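Local coordinates for protein fructose-bisphosphate aldolase (Slackia heliotrinireducens, PDB 4MOZ) that belongs to the DeoC/LacD family of aldolases and folds as a TIM barrel, with five copies of the chain in its assembly, at residues A130-G135 against H167-I172; E21-N26 against G205-K210; Y27-Q32 against N96-V101; H67-A72 against A88-D93. One frame throughout, in Å; residues are numbered along the deposited sequence.

Contact 1 (A130-G135 against H167-I172); sequences AMRDNG and HEEGLI
Arg132 and Glu169 bridge two chain reversals that follow helices 125-132 and 152-168. Along 167-172, the second helix runs out at His167 and Glu168; the carbonyl O of His167 receives the backbone N of Gly170, while its imidazole bonds Asp14. Glu169 carries the contact. Its chain folds back at chi2 (-60°) and brings OE1 to NH1 of Arg132 at 3.1 Å, in a nearly straight salt-bridged hydrogen bond (163°). OE1 lies close to the guanidinium plane but is met on its anti side, the two flat groups being turned 61° apart. A water fastens the backbone as well, accepting from Arg132 NH1 at 2.7 Å and donating to Glu169 O at 2.8 Å. The other flank of the guanidinium grips Asp133 side-on, NE to OD1 at 2.9 Å and NH2 to OD2 at 3.1 Å, which fixes the rotation of the group and directs NH1 at Glu169. Gly170 then reverses the chain with positive phi, and Leu171 packs on Leu129 before Ile172 enters its strand. Gly135 does likewise after helix 125-132, so this surface salt-bridge network ties together two glycine-ended Schellman motifs, each leading from a barrel helix into the next strand.

Contact 2 (E21-N26 against G205-K210); sequences ETYIDN and GADFVK
Tyr23 and Asp207 approach from opposite directions, the phenol coming off helix 20-30 and the carboxylate from the turn just before strand 208-210. With CG anti to the backbone N (chi1 176°), the tyrosine ring extends away from its helix and presents its hydroxyl to the acid. OH donates to Asp207 OD1 over 2.5 Å, a very short hydrogen bond whose exact length is uncertain at this resolution. OD1 sits at the ring edge, near the ring plane; the carboxylate as a whole is rotated 48° against the ring. The second oxygen takes no part in this bond, OD2 lying 3.9 Å from Tyr23 OH. OD2 is turned instead to the backbone N of Val173 and to NE2 of His167, and OD1 has a second partner in Arg89 of a neighbouring subunit, which also packs on Tyr23. Both oxygens of a buried acid are thus supplied with donors: phenol and guanidinium on one, imidazole and main-chain amide on the other. So many donors would probably favour the ionised carboxylate, and they make Asp207 a junction between the N-terminal helix, the barrel and the next subunit.

Contact 3 (Y27-Q32 against N96-V101); sequences YMKATQ and NVNYLV
A water joins the amides of Asn98 and Gln32, whose planes are 51° apart. That water accepts from Asn98 ND2 and donates to Gln32 OE1, 3.0 Å in each case, whereas the two amide nitrogens, Gln32 NE2 and Asn98 ND2, stay 3.8 Å apart. Farther along 96-101, away from the amides, CB of Val97 covers one face of the Tyr99 ring off centre. Asn98 OD1 lies against the aliphatic part of Lys29, 3.7 Å from CB and from CD. Because the lysine chain is extended beyond CG, it runs past the asparagine, and its NZ reaches OD1 of Asn137, the residue whose ND2 bonds Asn98 OD1. Asn98 ND2 also approaches Lys29 O to 3.0 Å, but the angle is too poor for a hydrogen bond; ND2 bonds the carbonyl of Gly78 instead, while Gln32 NE2 bonds that of Cys77. Gln32, with positive phi, closes helix 20-30 in a Schellman motif. This helix end lies across the N-terminal ends of the barrel strands, with Ala30 resting on Val79 and Ile172, and strand 99-102 runs between strands 79-82 and 138-145.

Contact 4 (H67-A72 against A88-D93); sequences HLFKIA and ARYAAD
Phe69 and Tyr90 join two successive outer helices of the TIM barrel, helix 66-74 before strand 79-82 and helix 84-90 after it. The heart of the contact is a CH-pi interaction rather than a full ring stack. CB of Tyr90 stands almost exactly over the centre of the phenylalanine ring, 3.5 Å from its centroid and only 4° off the ring normal. It is therefore nearly equidistant from all six ring carbons, with Phe69 CZ the nearest at 3.6 Å. From there the tyrosine ring departs beyond the CE1 side of Phe69: Tyr90 CD2 comes within 3.5 Å of Phe69 CE1, and CG of Tyr90 is close behind. The two ring planes are tilted by 24° but slid apart, their centroids 4.9 Å from each other, and hardly overlap. Tyr90 has CG anti to its carbonyl carbon (chi1 -65°), a torsion that swings the ring to the CE1 side of Phe69; CB itself is placed by the backbone. Both residues are buried, and the fit between them is apolar. At its far end the phenol makes a weak hydrogen bond to the backbone N of Arg235 of a neighbouring subunit. Inward, Phe69 packs on Met80 of strand 79-82, as do Leu68 and Ala72, while Ile71 of the same helix turns to helices 271-274 and 278-294.

Along the chain, contact 2 closes the longest loop, between helix 20-30 and strand 208-210; contacts 3 and 1 both lie inside it, in series, and contact 4 is nested inside contact 3. Contacts 2 and 3 share helix 20-30 and have centres about 10 Å apart, while the centre of contact 1 lies about 12 Å from either, its Ile172 packing against Ala30. All three gather round the N-terminal ends of the barrel strands. Contact 4 is on the outer helices and touches contact 3 through Tyr99, their centres about 14 Å apart. Contacts 2 and 4 are about 23 Å apart between centres within a chain, yet segment 88-93 meets segment 205-210 of a neighbouring copy, linking barrel to barrel.

Contact 1 (A130-G135 against H167-I172)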
# COMPACT_ATOMS: atom_id res chain seq x y z
N ALA C 130 7.91 -7.51 -21.83
CA ALA C 130 7.62 -6.74 -23.04
C ALA C 130 8.90 -6.50 -23.83
O ALA C 130 8.91 -6.57 -25.06
CB ALA C 130 6.96 -5.42 -22.68
N MSE C 131 9.98 -6.22 -23.10
CA MSE C 131 11.27 -5.98 -23.71
C MSE C 131 11.83 -7.26 -24.34
O MSE C 131 12.38 -7.23 -25.44
CB MSE C 131 12.21 -5.40 -22.67
CG MSE C 131 13.36 -4.63 -23.24
SE MSE C 131 14.23 -3.58 -21.87
CE MSE C 131 16.04 -4.09 -22.26
N ARG C 132 11.69 -8.38 -23.62
CA ARG C 132 12.04 -9.72 -24.12
C ARG C 132 11.31 -10.04 -25.42
O ARG C 132 11.90 -10.56 -26.36
CB ARG C 132 11.71 -10.79 -23.06
CG ARG C 132 11.91 -12.23 -23.53
CD ARG C 132 11.04 -13.22 -22.75
NE ARG C 132 9.61 -12.92 -22.92
CZ ARG C 132 8.62 -13.53 -22.27
NH1 ARG C 132 8.87 -14.50 -21.40
NH2 ARG C 132 7.37 -13.17 -22.51
N ASP C 133 10.03 -9.71 -25.46
CA ASP C 133 9.21 -9.97 -26.64
C ASP C 133 9.46 -8.94 -27.75
O ASP C 133 8.98 -9.10 -28.87
CB ASP C 133 7.74 -10.04 -26.26
CG ASP C 133 7.44 -11.21 -25.33
OD1 ASP C 133 8.22 -12.19 -25.30
OD2 ASP C 133 6.42 -11.15 -24.61
N ASN C 134 10.21 -7.89 -27.42
CA ASN C 134 10.63 -6.90 -28.42
C ASN C 134 12.02 -7.22 -28.98
O ASN C 134 12.60 -6.42 -29.72
CB ASN C 134 10.58 -5.48 -27.82
CG ASN C 134 10.63 -4.39 -28.89
OD1 ASN C 134 10.12 -4.57 -30.00
ND2 ASN C 134 11.23 -3.26 -28.55
N GLY C 135 12.54 -8.39 -28.63
CA GLY C 135 13.79 -8.87 -29.20
C GLY C 135 15.03 -8.85 -28.32
O GLY C 135 16.11 -9.21 -28.78
N HIS C 167 10.17 -17.72 -12.65
CA HIS C 167 10.17 -19.14 -12.99
C HIS C 167 8.96 -19.55 -13.76
O HIS C 167 9.02 -20.47 -14.57
CB HIS C 167 10.37 -19.99 -11.74
CG HIS C 167 11.78 -19.98 -11.23
ND1 HIS C 167 12.11 -20.38 -9.99
CD2 HIS C 167 12.97 -19.57 -11.84
CE1 HIS C 167 13.44 -20.25 -9.82
NE2 HIS C 167 13.96 -19.75 -10.95
N GLU C 168 7.86 -18.84 -13.53
CA GLU C 168 6.65 -19.00 -14.33
C GLU C 168 6.94 -18.68 -15.80
O GLU C 168 6.33 -19.26 -16.70
CB GLU C 168 5.55 -18.09 -13.77
CG GLU C 168 4.20 -18.21 -14.45
CD GLU C 168 3.17 -17.22 -13.93
OE1 GLU C 168 3.49 -16.40 -13.05
OE2 GLU C 168 2.02 -17.27 -14.42
N GLU C 169 7.89 -17.77 -16.02
CA GLU C 169 8.26 -17.32 -17.36
C GLU C 169 9.48 -18.03 -17.92
O GLU C 169 9.88 -17.77 -19.05
CB GLU C 169 8.50 -15.80 -17.36
CG GLU C 169 7.25 -14.95 -17.23
CD GLU C 169 6.24 -15.19 -18.35
OE1 GLU C 169 6.66 -15.47 -19.49
OE2 GLU C 169 5.03 -15.08 -18.07
N GLY C 170 10.08 -18.92 -17.14
CA GLY C 170 11.29 -19.63 -17.56
C GLY C 170 12.55 -18.78 -17.52
O GLY C 170 13.52 -19.06 -18.23
N LEU C 171 12.54 -17.74 -16.68
CA LEU C 171 13.72 -16.90 -16.47
C LEU C 171 14.48 -17.39 -15.25
O LEU C 171 13.87 -17.85 -14.28
CB LEU C 171 13.30 -15.44 -16.25
CG LEU C 171 12.64 -14.71 -17.42
CD1 LEU C 171 11.96 -13.44 -16.92
CD2 LEU C 171 13.65 -14.39 -18.52
N ILE C 172 15.80 -17.30 -15.30
CA ILE C 172 16.60 -17.63 -14.12
C ILE C 172 16.59 -16.46 -13.14
O ILE C 172 16.25 -15.33 -13.52
CB ILE C 172 18.05 -18.07 -14.48
CG1 ILE C 172 18.89 -16.88 -14.96
CG2 ILE C 172 18.04 -19.21 -15.50
CD1 ILE C 172 20.37 -17.05 -14.70
O HOH W 1 11.10 -15.75 -20.56

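Contact 2 (E21-N26 against G205-K210)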
# COMPACT_ATOMS: atom_id res chain seq x y z
N GLU C 21 11.36 -25.60 -21.41
CA GLU C 21 12.39 -25.51 -22.45
C GLU C 21 13.06 -24.14 -22.45
O GLU C 21 14.28 -24.04 -22.60
CB GLU C 21 11.84 -25.86 -23.84
CG GLU C 21 11.28 -27.27 -23.96
CD GLU C 21 12.22 -28.35 -23.43
OE1 GLU C 21 13.36 -28.46 -23.92
OE2 GLU C 21 11.81 -29.10 -22.52
N THR C 22 12.26 -23.09 -22.26
CA THR C 22 12.76 -21.73 -22.12
C THR C 22 13.71 -21.61 -20.93
O THR C 22 14.77 -20.99 -21.03
CB THR C 22 11.61 -20.72 -21.98
OG1 THR C 22 10.72 -20.86 -23.10
CG2 THR C 22 12.13 -19.29 -21.95
N TYR C 23 13.33 -22.22 -19.80
CA TYR C 23 14.17 -22.19 -18.60
C TYR C 23 15.52 -22.84 -18.85
O TYR C 23 16.55 -22.32 -18.41
CB TYR C 23 13.48 -22.88 -17.42
CG TYR C 23 14.35 -22.95 -16.19
CD1 TYR C 23 14.47 -21.87 -15.33
CD2 TYR C 23 15.09 -24.11 -15.90
CE1 TYR C 23 15.27 -21.93 -14.20
CE2 TYR C 23 15.90 -24.17 -14.77
CZ TYR C 23 15.98 -23.08 -13.93
OH TYR C 23 16.78 -23.13 -12.81
N ILE C 24 15.50 -23.98 -19.53
CA ILE C 24 16.73 -24.70 -19.85
C ILE C 24 17.55 -23.87 -20.83
O ILE C 24 18.75 -23.69 -20.63
CB ILE C 24 16.45 -26.12 -20.38
CG1 ILE C 24 15.72 -26.95 -19.30
CG2 ILE C 24 17.75 -26.81 -20.79
CD1 ILE C 24 15.02 -28.19 -19.82
N ASP C 25 16.90 -23.34 -21.87
CA ASP C 25 17.56 -22.43 -22.80
C ASP C 25 18.32 -21.34 -22.04
O ASP C 25 19.49 -21.08 -22.32
CB ASP C 25 16.54 -21.77 -23.74
CG ASP C 25 15.99 -22.72 -24.79
OD1 ASP C 25 16.52 -23.84 -24.96
OD2 ASP C 25 15.01 -22.34 -25.46
N ASN C 26 17.65 -20.73 -21.07
CA ASN C 26 18.21 -19.60 -20.33
C ASN C 26 19.31 -20.00 -19.36
O ASN C 26 20.29 -19.27 -19.18
CB ASN C 26 17.11 -18.81 -19.62
CG ASN C 26 16.25 -18.02 -20.59
OD1 ASN C 26 16.74 -17.47 -21.58
ND2 ASN C 26 14.95 -17.95 -20.30
N GLY C 205 13.91 -19.62 -3.43
CA GLY C 205 13.88 -20.40 -4.67
C GLY C 205 14.79 -19.91 -5.77
O GLY C 205 14.58 -20.25 -6.94
N ALA C 206 15.80 -19.12 -5.41
CA ALA C 206 16.75 -18.59 -6.39
C ALA C 206 17.55 -19.69 -7.09
O ALA C 206 17.80 -20.76 -6.53
CB ALA C 206 17.70 -17.60 -5.72
N ASP C 207 17.94 -19.41 -8.34
CA ASP C 207 18.84 -20.29 -9.07
C ASP C 207 20.29 -20.07 -8.63
O ASP C 207 21.07 -21.03 -8.55
CB ASP C 207 18.70 -20.04 -10.56
CG ASP C 207 17.31 -20.35 -11.05
OD1 ASP C 207 16.87 -21.52 -10.90
OD2 ASP C 207 16.64 -19.43 -11.55
N PHE C 208 20.63 -18.81 -8.36
CA PHE C 208 21.95 -18.44 -7.89
C PHE C 208 21.85 -17.39 -6.78
O PHE C 208 20.90 -16.61 -6.75
CB PHE C 208 22.81 -17.88 -9.03
CG PHE C 208 23.14 -18.90 -10.09
CD1 PHE C 208 24.21 -19.78 -9.93
CD2 PHE C 208 22.37 -18.99 -11.25
CE1 PHE C 208 24.50 -20.72 -10.90
CE2 PHE C 208 22.66 -19.93 -12.22
CZ PHE C 208 23.72 -20.80 -12.05
N VAL C 209 22.83 -17.40 -5.88
CA VAL C 209 22.92 -16.41 -4.82
C VAL C 209 24.30 -15.76 -4.83
O VAL C 209 25.32 -16.46 -4.84
CB VAL C 209 22.58 -16.99 -3.43
CG1 VAL C 209 23.41 -18.23 -3.11
CG2 VAL C 209 22.73 -15.94 -2.33
N LYS C 210 24.33 -14.43 -4.84
CA LYS C 210 25.57 -13.68 -4.77
C LYS C 210 25.77 -13.16 -3.35
O LYS C 210 24.92 -12.44 -2.83
CB LYS C 210 25.58 -12.55 -5.82
CG LYS C 210 26.48 -11.36 -5.54
CD LYS C 210 27.96 -11.68 -5.36
CE LYS C 210 28.76 -10.39 -5.21
NZ LYS C 210 29.72 -10.41 -4.08

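Contact 3 (Y27-Q32 against N96-V101)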
# COMPACT_ATOMS: atom_id res chain seq x y z
N TYR C 27 19.15 -21.16 -18.73
CA TYR C 27 20.17 -21.70 -17.84
C TYR C 27 21.44 -22.06 -18.62
O TYR C 27 22.55 -21.78 -18.16
CB TYR C 27 19.63 -22.93 -17.11
CG TYR C 27 20.43 -23.27 -15.87
CD1 TYR C 27 21.58 -24.04 -15.95
CD2 TYR C 27 20.01 -22.83 -14.61
CE1 TYR C 27 22.31 -24.36 -14.81
CE2 TYR C 27 20.73 -23.14 -13.47
CZ TYR C 27 21.87 -23.90 -13.57
OH TYR C 27 22.58 -24.21 -12.44
N MSE C 28 21.26 -22.66 -19.79
CA MSE C 28 22.38 -23.00 -20.68
C MSE C 28 23.09 -21.74 -21.19
O MSE C 28 24.31 -21.68 -21.20
CB MSE C 28 21.92 -23.86 -21.86
CG MSE C 28 21.46 -25.26 -21.48
SE MSE C 28 22.89 -26.41 -20.82
CE MSE C 28 23.72 -26.86 -22.53
N LYS C 29 22.31 -20.74 -21.61
CA LYS C 29 22.88 -19.47 -22.06
C LYS C 29 23.67 -18.79 -20.94
O LYS C 29 24.84 -18.44 -21.12
CB LYS C 29 21.79 -18.52 -22.55
CG LYS C 29 21.28 -18.79 -23.96
CD LYS C 29 20.24 -17.75 -24.30
CE LYS C 29 19.36 -18.16 -25.47
NZ LYS C 29 18.26 -17.17 -25.64
N ALA C 30 23.04 -18.64 -19.78
CA ALA C 30 23.63 -17.92 -18.65
C ALA C 30 24.93 -18.54 -18.18
O ALA C 30 25.88 -17.83 -17.83
CB ALA C 30 22.65 -17.83 -17.50
N THR C 31 24.98 -19.87 -18.17
CA THR C 31 26.17 -20.60 -17.72
C THR C 31 27.08 -21.02 -18.88
O THR C 31 28.07 -21.74 -18.68
CB THR C 31 25.79 -21.85 -16.89
OG1 THR C 31 25.04 -22.76 -17.70
CG2 THR C 31 24.96 -21.47 -15.66
N GLN C 32 26.76 -20.54 -20.08
CA GLN C 32 27.48 -20.89 -21.31
C GLN C 32 27.65 -22.41 -21.46
O GLN C 32 28.68 -22.90 -21.92
CB GLN C 32 28.84 -20.17 -21.37
CG GLN C 32 28.76 -18.65 -21.30
CD GLN C 32 28.23 -18.00 -22.58
OE1 GLN C 32 27.73 -18.68 -23.48
NE2 GLN C 32 28.34 -16.68 -22.65
N ASN C 96 23.79 -9.61 -28.98
CA ASN C 96 24.39 -10.91 -28.68
C ASN C 96 25.03 -10.94 -27.30
O ASN C 96 26.21 -11.27 -27.15
CB ASN C 96 25.42 -11.30 -29.74
CG ASN C 96 24.88 -11.16 -31.15
OD1 ASN C 96 25.53 -10.59 -32.01
ND2 ASN C 96 23.67 -11.68 -31.37
N VAL C 97 24.24 -10.59 -26.29
CA VAL C 97 24.66 -10.63 -24.90
C VAL C 97 23.50 -11.27 -24.15
O VAL C 97 22.33 -11.03 -24.48
CB VAL C 97 24.93 -9.21 -24.35
CG1 VAL C 97 25.32 -9.26 -22.87
CG2 VAL C 97 26.02 -8.51 -25.14
N ASN C 98 23.82 -12.10 -23.17
CA ASN C 98 22.80 -12.64 -22.27
C ASN C 98 22.56 -11.62 -21.17
O ASN C 98 23.41 -11.42 -20.30
CB ASN C 98 23.24 -13.98 -21.67
CG ASN C 98 23.55 -15.03 -22.73
OD1 ASN C 98 22.80 -15.20 -23.69
ND2 ASN C 98 24.64 -15.75 -22.54
N TYR C 99 21.40 -10.96 -21.22
CA TYR C 99 21.06 -9.91 -20.25
C TYR C 99 20.33 -10.44 -19.03
O TYR C 99 19.38 -11.22 -19.13
CB TYR C 99 20.25 -8.79 -20.91
CG TYR C 99 21.05 -7.99 -21.93
CD1 TYR C 99 22.00 -7.05 -21.51
CD2 TYR C 99 20.85 -8.18 -23.30
CE1 TYR C 99 22.73 -6.32 -22.44
CE2 TYR C 99 21.57 -7.45 -24.23
CZ TYR C 99 22.51 -6.53 -23.80
OH TYR C 99 23.23 -5.80 -24.73
N LEU C 100 20.80 -10.00 -17.86
CA LEU C 100 20.11 -10.22 -16.60
C LEU C 100 19.63 -8.86 -16.10
O LEU C 100 20.45 -7.98 -15.80
CB LEU C 100 21.06 -10.85 -15.58
CG LEU C 100 20.42 -11.38 -14.30
CD1 LEU C 100 20.19 -12.88 -14.40
CD2 LEU C 100 21.31 -11.08 -13.10
N VAL C 101 18.32 -8.69 -16.02
CA VAL C 101 17.74 -7.41 -15.61
C VAL C 101 17.70 -7.29 -14.08
O VAL C 101 17.01 -8.05 -13.40
CB VAL C 101 16.34 -7.18 -16.21
CG1 VAL C 101 15.78 -5.84 -15.77
CG2 VAL C 101 16.41 -7.25 -17.73
O HOH W 2 25.00 -18.04 -24.42

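Contact 4 (H67-A72 against A88-D93)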
# COMPACT_ATOMS: atom_id res chain seq x y z
N HIS C 67 30.82 1.82 -22.79
CA HIS C 67 31.96 1.02 -22.33
C HIS C 67 31.53 -0.33 -21.80
O HIS C 67 32.13 -1.35 -22.16
CB HIS C 67 32.70 1.81 -21.25
CG HIS C 67 34.00 1.19 -20.80
ND1 HIS C 67 35.03 0.97 -21.64
CD2 HIS C 67 34.43 0.80 -19.53
CE1 HIS C 67 36.06 0.44 -20.94
NE2 HIS C 67 35.69 0.34 -19.66
N LEU C 68 30.50 -0.34 -20.96
CA LEU C 68 30.01 -1.58 -20.35
C LEU C 68 29.52 -2.58 -21.40
O LEU C 68 29.79 -3.77 -21.30
CB LEU C 68 28.89 -1.29 -19.34
CG LEU C 68 29.19 -0.25 -18.24
CD1 LEU C 68 27.94 0.09 -17.45
CD2 LEU C 68 30.30 -0.72 -17.31
N PHE C 69 28.81 -2.07 -22.41
CA PHE C 69 28.26 -2.93 -23.45
C PHE C 69 29.33 -3.42 -24.43
O PHE C 69 29.23 -4.53 -24.95
CB PHE C 69 27.12 -2.23 -24.17
CG PHE C 69 25.87 -2.08 -23.33
CD1 PHE C 69 25.73 -1.01 -22.45
CD2 PHE C 69 24.85 -3.03 -23.41
CE1 PHE C 69 24.59 -0.87 -21.67
CE2 PHE C 69 23.71 -2.90 -22.64
CZ PHE C 69 23.58 -1.82 -21.77
N LYS C 70 30.35 -2.60 -24.65
CA LYS C 70 31.49 -2.98 -25.48
C LYS C 70 32.27 -4.12 -24.82
O LYS C 70 32.68 -5.07 -25.49
CB LYS C 70 32.42 -1.79 -25.72
CG LYS C 70 31.87 -0.72 -26.65
CD LYS C 70 32.92 0.37 -26.85
CE LYS C 70 32.35 1.61 -27.52
NZ LYS C 70 32.23 1.44 -28.99
N ILE C 71 32.45 -4.03 -23.50
CA ILE C 71 33.11 -5.07 -22.71
C ILE C 71 32.33 -6.38 -22.78
O ILE C 71 32.90 -7.44 -23.05
CB ILE C 71 33.30 -4.64 -21.24
CG1 ILE C 71 34.27 -3.46 -21.15
CG2 ILE C 71 33.84 -5.81 -20.41
CD1 ILE C 71 34.25 -2.74 -19.81
N ALA C 72 31.03 -6.31 -22.53
CA ALA C 72 30.17 -7.49 -22.57
C ALA C 72 30.19 -8.16 -23.95
O ALA C 72 30.09 -9.39 -24.04
CB ALA C 72 28.74 -7.11 -22.20
N ALA C 88 17.82 -1.15 -22.02
CA ALA C 88 16.92 -0.68 -23.08
C ALA C 88 17.57 0.33 -24.04
O ALA C 88 17.24 0.35 -25.23
CB ALA C 88 15.66 -0.08 -22.47
N ARG C 89 18.48 1.15 -23.52
CA ARG C 89 19.07 2.23 -24.32
C ARG C 89 20.17 1.75 -25.26
O ARG C 89 20.50 2.44 -26.22
CB ARG C 89 19.61 3.35 -23.43
CG ARG C 89 18.64 3.88 -22.38
CD ARG C 89 17.46 4.63 -22.97
NE ARG C 89 17.84 5.85 -23.68
CZ ARG C 89 16.97 6.73 -24.16
NH1 ARG C 89 15.67 6.53 -24.00
NH2 ARG C 89 17.40 7.80 -24.81
N TYR C 90 20.71 0.56 -25.00
CA TYR C 90 21.85 0.05 -25.77
C TYR C 90 21.64 -1.33 -26.42
O TYR C 90 22.33 -1.65 -27.38
CB TYR C 90 23.10 0.01 -24.89
CG TYR C 90 23.58 1.37 -24.45
CD1 TYR C 90 24.48 2.09 -25.23
CD2 TYR C 90 23.15 1.93 -23.25
CE1 TYR C 90 24.94 3.34 -24.84
CE2 TYR C 90 23.59 3.18 -22.84
CZ TYR C 90 24.49 3.88 -23.64
OH TYR C 90 24.94 5.12 -23.26
N ALA C 91 20.70 -2.11 -25.89
CA ALA C 91 20.53 -3.52 -26.29
C ALA C 91 20.34 -3.74 -27.79
O ALA C 91 20.78 -4.76 -28.31
CB ALA C 91 19.39 -4.17 -25.52
N ALA C 92 19.69 -2.80 -28.48
CA ALA C 92 19.47 -2.94 -29.92
C ALA C 92 20.79 -2.98 -30.70
O ALA C 92 20.89 -3.67 -31.71
CB ALA C 92 18.56 -1.83 -30.45
N ASP C 93 21.80 -2.26 -30.20
CA ASP C 93 23.12 -2.24 -30.81
C ASP C 93 24.05 -3.33 -30.27
O ASP C 93 25.16 -3.50 -30.76
CB ASP C 93 23.78 -0.87 -30.62
CG ASP C 93 23.08 0.21 -31.40
OD1 ASP C 93 22.66 -0.05 -32.54
OD2 ASP C 93 22.95 1.33 -30.87